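Local coordinates for protein putative gamma-glutamylcyclotransferase YkqA (PDB 2QIK) that probably acts as a gamma-glutamylcyclotransferase, an enzyme that cyclises gamma-glutamyl groups to 5-oxoproline, although its own substrate is not established, at residues G254-L257 and F263-K266; Y129-G134 and V217-G222. All blocks are in the same frame, centred on the assembly; numbering follows the deposited sequence.

Contact 1: residues G254-L257 and F263-K266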
loop_
_atom_site.group_PDB
_atom_site.type_symbol
_atom_site.label_atom_id
_atom_site.label_comp_id
_atom_site.label_asym_id
_atom_site.label_seq_id
_atom_site.Cartn_x
_atom_site.Cartn_y
_atom_site.Cartn_z
ATOM N N GLY A 254 -20.192 4.862 -5.870
ATOM C CA GLY A 254 -19.643 4.537 -4.545
ATOM C C GLY A 254 -19.288 5.795 -3.792
ATOM O O GLY A 254 -19.543 5.899 -2.586
ATOM N N ALA A 255 -18.747 6.802 -4.467
ATOM C CA ALA A 255 -18.387 8.052 -3.772
ATOM C C ALA A 255 -19.628 8.782 -3.282
ATOM O O ALA A 255 -19.658 9.272 -2.174
ATOM C CB ALA A 255 -17.610 8.947 -4.689
ATOM N N GLU A 256 -20.656 8.806 -4.088
ATOM C CA GLU A 256 -21.932 9.429 -3.713
ATOM C C GLU A 256 -22.520 8.741 -2.500
ATOM O O GLU A 256 -23.085 9.396 -1.596
ATOM C CB GLU A 256 -22.903 9.324 -4.935
ATOM C CG GLU A 256 -22.546 10.216 -6.125
ATOM C CD GLU A 256 -23.199 9.722 -7.425
ATOM O OE1 GLU A 256 -24.050 8.750 -7.350
ATOM O OE2 GLU A 256 -22.941 10.336 -8.498
ATOM N N LEU A 257 -22.366 7.403 -2.424
ATOM C CA LEU A 257 -22.936 6.700 -1.277
ATOM C C LEU A 257 -22.179 6.980 0.021
ATOM O O LEU A 257 -22.781 7.129 1.070
ATOM C CB LEU A 257 -22.977 5.198 -1.554
ATOM C CG LEU A 257 -23.539 4.141 -0.574
ATOM C CD1 LEU A 257 -24.954 4.540 -0.227
ATOM C CD2 LEU A 257 -23.441 2.761 -1.245
ATOM N N PHE A 263 -15.539 16.144 -1.344
ATOM C CA PHE A 263 -14.530 15.258 -1.948
ATOM C C PHE A 263 -15.039 14.636 -3.200
ATOM O O PHE A 263 -14.325 14.595 -4.205
ATOM C CB PHE A 263 -14.096 14.165 -0.979
ATOM C CG PHE A 263 -13.112 13.244 -1.596
ATOM C CD1 PHE A 263 -11.791 13.613 -1.684
ATOM C CD2 PHE A 263 -13.514 12.024 -2.137
ATOM C CE1 PHE A 263 -10.884 12.795 -2.361
ATOM C CE2 PHE A 263 -12.596 11.244 -2.801
ATOM C CZ PHE A 263 -11.296 11.631 -2.887
ATOM N N THR A 264 -16.297 14.199 -3.208
ATOM C CA THR A 264 -16.870 13.592 -4.382
ATOM C C THR A 264 -16.889 14.531 -5.537
ATOM O O THR A 264 -16.546 14.177 -6.661
ATOM C CB THR A 264 -18.285 13.083 -4.060
ATOM O OG1 THR A 264 -18.195 12.046 -3.096
ATOM C CG2 THR A 264 -18.998 12.575 -5.286
ATOM N N GLU A 265 -17.185 15.802 -5.248
ATOM C CA GLU A 265 -17.166 16.786 -6.316
ATOM C C GLU A 265 -15.790 17.005 -6.901
ATOM O O GLU A 265 -15.616 17.122 -8.127
ATOM C CB GLU A 265 -17.666 18.127 -5.766
ATOM C CG GLU A 265 -17.499 19.196 -6.798
ATOM C CD GLU A 265 -17.926 20.555 -6.285
ATOM O OE1 GLU A 265 -18.451 21.286 -7.167
ATOM O OE2 GLU A 265 -17.793 20.919 -5.108
ATOM N N LYS A 266 -14.779 17.103 -6.038
ATOM C CA LYS A 266 -13.403 17.187 -6.470
ATOM C C LYS A 266 -12.961 16.012 -7.315
ATOM O O LYS A 266 -12.268 16.194 -8.303
ATOM C CB LYS A 266 -12.514 17.310 -5.262
ATOM C CG LYS A 266 -12.336 18.671 -4.783
ATOM C CD LYS A 266 -11.045 18.687 -3.852
ATOM C CE LYS A 266 -10.929 20.025 -3.214
ATOM N NZ LYS A 266 -9.534 20.269 -2.527
#
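Thr264 OG1 lies 3.3 Å from Ala255 O, facing the flank of the neighbouring helix, but its hydrogen bond goes to Ser260 O, one turn back, just ahead of the helix that carries Thr264. The contact closes a helical hairpin: residues 254-257 belong to the last turns of helix 245-258, residues 263-266 to the first turns of helix 261-273, and the two run in opposite directions. Because the hydroxyl's single proton is spent on Ser260 O, its approach to Ala255 O is packing rather than bonding.

Thr264 and Ala255 carry most of the contact, their CA atoms only 5.8 Å apart. The first torsion of Thr264 (chi1 -65°) lays OG1 beside its backbone N, where it can bend back to the Ser260 carbonyl, and leaves CG2 anti to the backbone N. Both branches of Thr264 reach the Ala255 methyl from the same side: OG1 comes within 3.5 Å of Ala255 CB, and CG2 within 3.9 Å of the same atom. Small side chains on both helices allow this close approach.

At the exposed margin the aliphatic part of Glu256 adds a looser touch, while its carboxylate continues past Thr264 to a salt bridge between OE2 and Lys268 NZ, tying the helices together a turn further on. Ser260 also accepts a hydrogen bond from Phe263 N through OG, and the Phe263 side chain rests on Thr186 and Glu187 of strand 185-193. The Glu256 margin is marked by Glu256 CG, 4.3 Å from Thr264 CG2.

Contact 2: residues Y129-G134 and V217-G222; sequences YYFAYG and VDVEAG
Strands 129-132 and 217-221 run across each other rather than side by side, with no hydrogen bond between their backbones and the nearest CA atoms, those of Phe131 and Val217, 8.2 Å apart. Strand 224-234 connects them: Leu230 shares backbone hydrogen bonds with Tyr129 and Phe131, and Cys229 with Val217. This curling of strands around a hydrophobic interior is consistent with the barrel-like core of the gamma-glutamylcyclotransferase fold, and the side chains of the two strands meet in its interior.

Strand alternation decides who meets whom. Val217 and Val219 both face strand 129-132, whereas Asp218 between them turns to the other side, where OD2 makes a salt bridge with Lys13 NZ. From the facing strand Phe131 reaches in: with CG anti to the backbone N (chi1 -177°), the ring is carried into the gap towards the two valines.

One methyl of Val219, CG1, sits over a face of that ring, 4.2 Å from the centroid of Phe131 and 18° off the ring normal, a CH-pi contact. It lies nearer one side of the ring than the middle, being 4.0 Å from Phe131 CD1 and 4.1 Å from Phe131 CE1. Ala158 of strand 154-161 packs on both Phe131 and Val219, and Tyr163 touches Val217, so the cluster is buried.

Just beyond the strand, Tyr133 N hydrogen-bonds a citrate, probably from the crystallisation liquor; Tyr133-Gly134 resembles Tyr8-Gly9 of the inferred substrate site in the other half of the chain. From the same side of the ring plane as Val219 CG1, but displaced outward past the rim, Val217 CG2 approaches Phe131 CD2 obliquely at 4.2 Å.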
loop_
_atom_site.group_PDB
_atom_site.type_symbol
_atom_site.label_atom_id
_atom_site.label_comp_id
_atom_site.label_asym_id
_atom_site.label_seq_id
_atom_site.Cartn_x
_atom_site.Cartn_y
_atom_site.Cartn_z
ATOM N N TYR A 129 -9.461 -5.222 7.574
ATOM C CA TYR A 129 -10.045 -3.904 7.323
ATOM C C TYR A 129 -9.476 -3.506 5.956
ATOM O O TYR A 129 -8.284 -3.286 5.787
ATOM C CB TYR A 129 -9.635 -2.961 8.442
ATOM C CG TYR A 129 -10.429 -3.295 9.674
ATOM C CD1 TYR A 129 -11.747 -2.857 9.793
ATOM C CD2 TYR A 129 -9.932 -4.118 10.660
ATOM C CE1 TYR A 129 -12.524 -3.197 10.892
ATOM C CE2 TYR A 129 -10.707 -4.498 11.720
ATOM C CZ TYR A 129 -11.965 -4.033 11.861
ATOM O OH TYR A 129 -12.732 -4.416 12.942
ATOM N N TYR A 130 -10.358 -3.436 4.976
ATOM C CA TYR A 130 -10.069 -3.233 3.565
ATOM C C TYR A 130 -10.513 -1.834 3.141
ATOM O O TYR A 130 -11.695 -1.484 3.232
ATOM C CB TYR A 130 -10.748 -4.291 2.700
ATOM C CG TYR A 130 -10.693 -3.998 1.215
ATOM C CD1 TYR A 130 -9.506 -3.730 0.595
ATOM C CD2 TYR A 130 -11.842 -3.935 0.481
ATOM C CE1 TYR A 130 -9.462 -3.342 -0.722
ATOM C CE2 TYR A 130 -11.830 -3.580 -0.873
ATOM C CZ TYR A 130 -10.613 -3.274 -1.455
ATOM O OH TYR A 130 -10.580 -2.858 -2.762
ATOM N N PHE A 131 -9.540 -1.035 2.679
ATOM C CA PHE A 131 -9.780 0.367 2.254
ATOM C C PHE A 131 -9.896 0.453 0.724
ATOM O O PHE A 131 -8.912 0.155 0.011
ATOM C CB PHE A 131 -8.658 1.230 2.756
ATOM C CG PHE A 131 -8.811 2.674 2.468
ATOM C CD1 PHE A 131 -9.736 3.487 3.117
ATOM C CD2 PHE A 131 -8.003 3.301 1.534
ATOM C CE1 PHE A 131 -9.867 4.859 2.802
ATOM C CE2 PHE A 131 -8.221 4.663 1.223
ATOM C CZ PHE A 131 -9.083 5.395 1.870
ATOM N N ALA A 132 -11.082 0.802 0.268
ATOM C CA ALA A 132 -11.356 0.945 -1.137
ATOM C C ALA A 132 -11.504 2.418 -1.480
ATOM O O ALA A 132 -12.254 3.141 -0.809
ATOM C CB ALA A 132 -12.739 0.239 -1.448
ATOM N N TYR A 133 -10.899 2.836 -2.574
ATOM C CA TYR A 133 -10.877 4.235 -2.999
ATOM C C TYR A 133 -11.390 4.432 -4.418
ATOM O O TYR A 133 -11.444 5.564 -4.896
ATOM C CB TYR A 133 -9.473 4.812 -2.828
ATOM C CG TYR A 133 -8.414 4.041 -3.595
ATOM C CD1 TYR A 133 -7.682 3.077 -2.974
ATOM C CD2 TYR A 133 -8.232 4.222 -4.941
ATOM C CE1 TYR A 133 -6.740 2.287 -3.690
ATOM C CE2 TYR A 133 -7.328 3.498 -5.639
ATOM C CZ TYR A 133 -6.592 2.503 -5.035
ATOM O OH TYR A 133 -5.707 1.835 -5.812
ATOM N N GLY A 134 -11.731 3.361 -5.104
ATOM C CA GLY A 134 -12.240 3.461 -6.445
ATOM C C GLY A 134 -13.490 2.625 -6.651
ATOM O O GLY A 134 -14.417 2.761 -5.930
ATOM N N VAL A 217 -2.217 0.833 4.850
ATOM C CA VAL A 217 -2.397 2.206 5.235
ATOM C C VAL A 217 -3.132 2.253 6.538
ATOM O O VAL A 217 -3.890 1.387 6.900
ATOM C CB VAL A 217 -3.165 3.026 4.147
ATOM C CG1 VAL A 217 -2.328 3.178 2.931
ATOM C CG2 VAL A 217 -4.535 2.435 3.825
ATOM N N ASP A 218 -2.920 3.357 7.250
ATOM C CA ASP A 218 -3.652 3.670 8.517
ATOM C C ASP A 218 -4.671 4.749 8.188
ATOM O O ASP A 218 -4.343 5.755 7.552
ATOM C CB ASP A 218 -2.734 4.197 9.613
ATOM C CG ASP A 218 -1.756 3.183 10.137
ATOM O OD1 ASP A 218 -1.748 1.994 9.765
ATOM O OD2 ASP A 218 -0.958 3.571 11.035
ATOM N N VAL A 219 -5.943 4.578 8.586
ATOM C CA VAL A 219 -6.985 5.517 8.223
ATOM C C VAL A 219 -7.836 5.870 9.385
ATOM O O VAL A 219 -7.810 5.139 10.368
ATOM C CB VAL A 219 -7.903 5.041 7.060
ATOM C CG1 VAL A 219 -7.112 4.675 5.850
ATOM C CG2 VAL A 219 -8.826 3.886 7.540
ATOM N N GLU A 220 -8.562 7.009 9.231
ATOM C CA GLU A 220 -9.475 7.463 10.216
ATOM C C GLU A 220 -10.897 7.257 9.747
ATOM O O GLU A 220 -11.226 7.774 8.740
ATOM C CB GLU A 220 -9.202 8.928 10.623
ATOM C CG GLU A 220 -9.671 9.053 12.061
ATOM C CD GLU A 220 -9.446 10.376 12.745
ATOM O OE1 GLU A 220 -8.573 11.173 12.283
ATOM O OE2 GLU A 220 -10.161 10.562 13.766
ATOM N N ALA A 221 -11.699 6.575 10.539
ATOM C CA ALA A 221 -13.106 6.334 10.147
ATOM C C ALA A 221 -13.896 6.364 11.450
ATOM O O ALA A 221 -13.663 5.492 12.325
ATOM C CB ALA A 221 -13.261 4.934 9.429
ATOM N N GLY A 222 -14.886 7.277 11.516
ATOM C CA GLY A 222 -15.836 7.320 12.646
ATOM C C GLY A 222 -15.144 7.760 13.909
ATOM O O GLY A 222 -15.513 7.354 15.035
#

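Overall arrangement
The two contacts come in series along the chain: contact 2 closes at residue 222, before contact 1 opens at 254. Their centres are about 15 Å apart and their nearest atoms about 6 Å, so they do not touch, though both lie on the same side of the chain's centre. Contact 2 is nearer that centre, about 11 Å from it to the contact's own centre against about 22 Å for contact 1. Strand 185-193 links them: it pairs with strand 128-132 of contact 2 and meets Phe263 of contact 1. Thus one belongs to the β core and the other to the C-terminal helical hairpin packed beside it, both away from the inferred substrate site at Tyr8-Leu11.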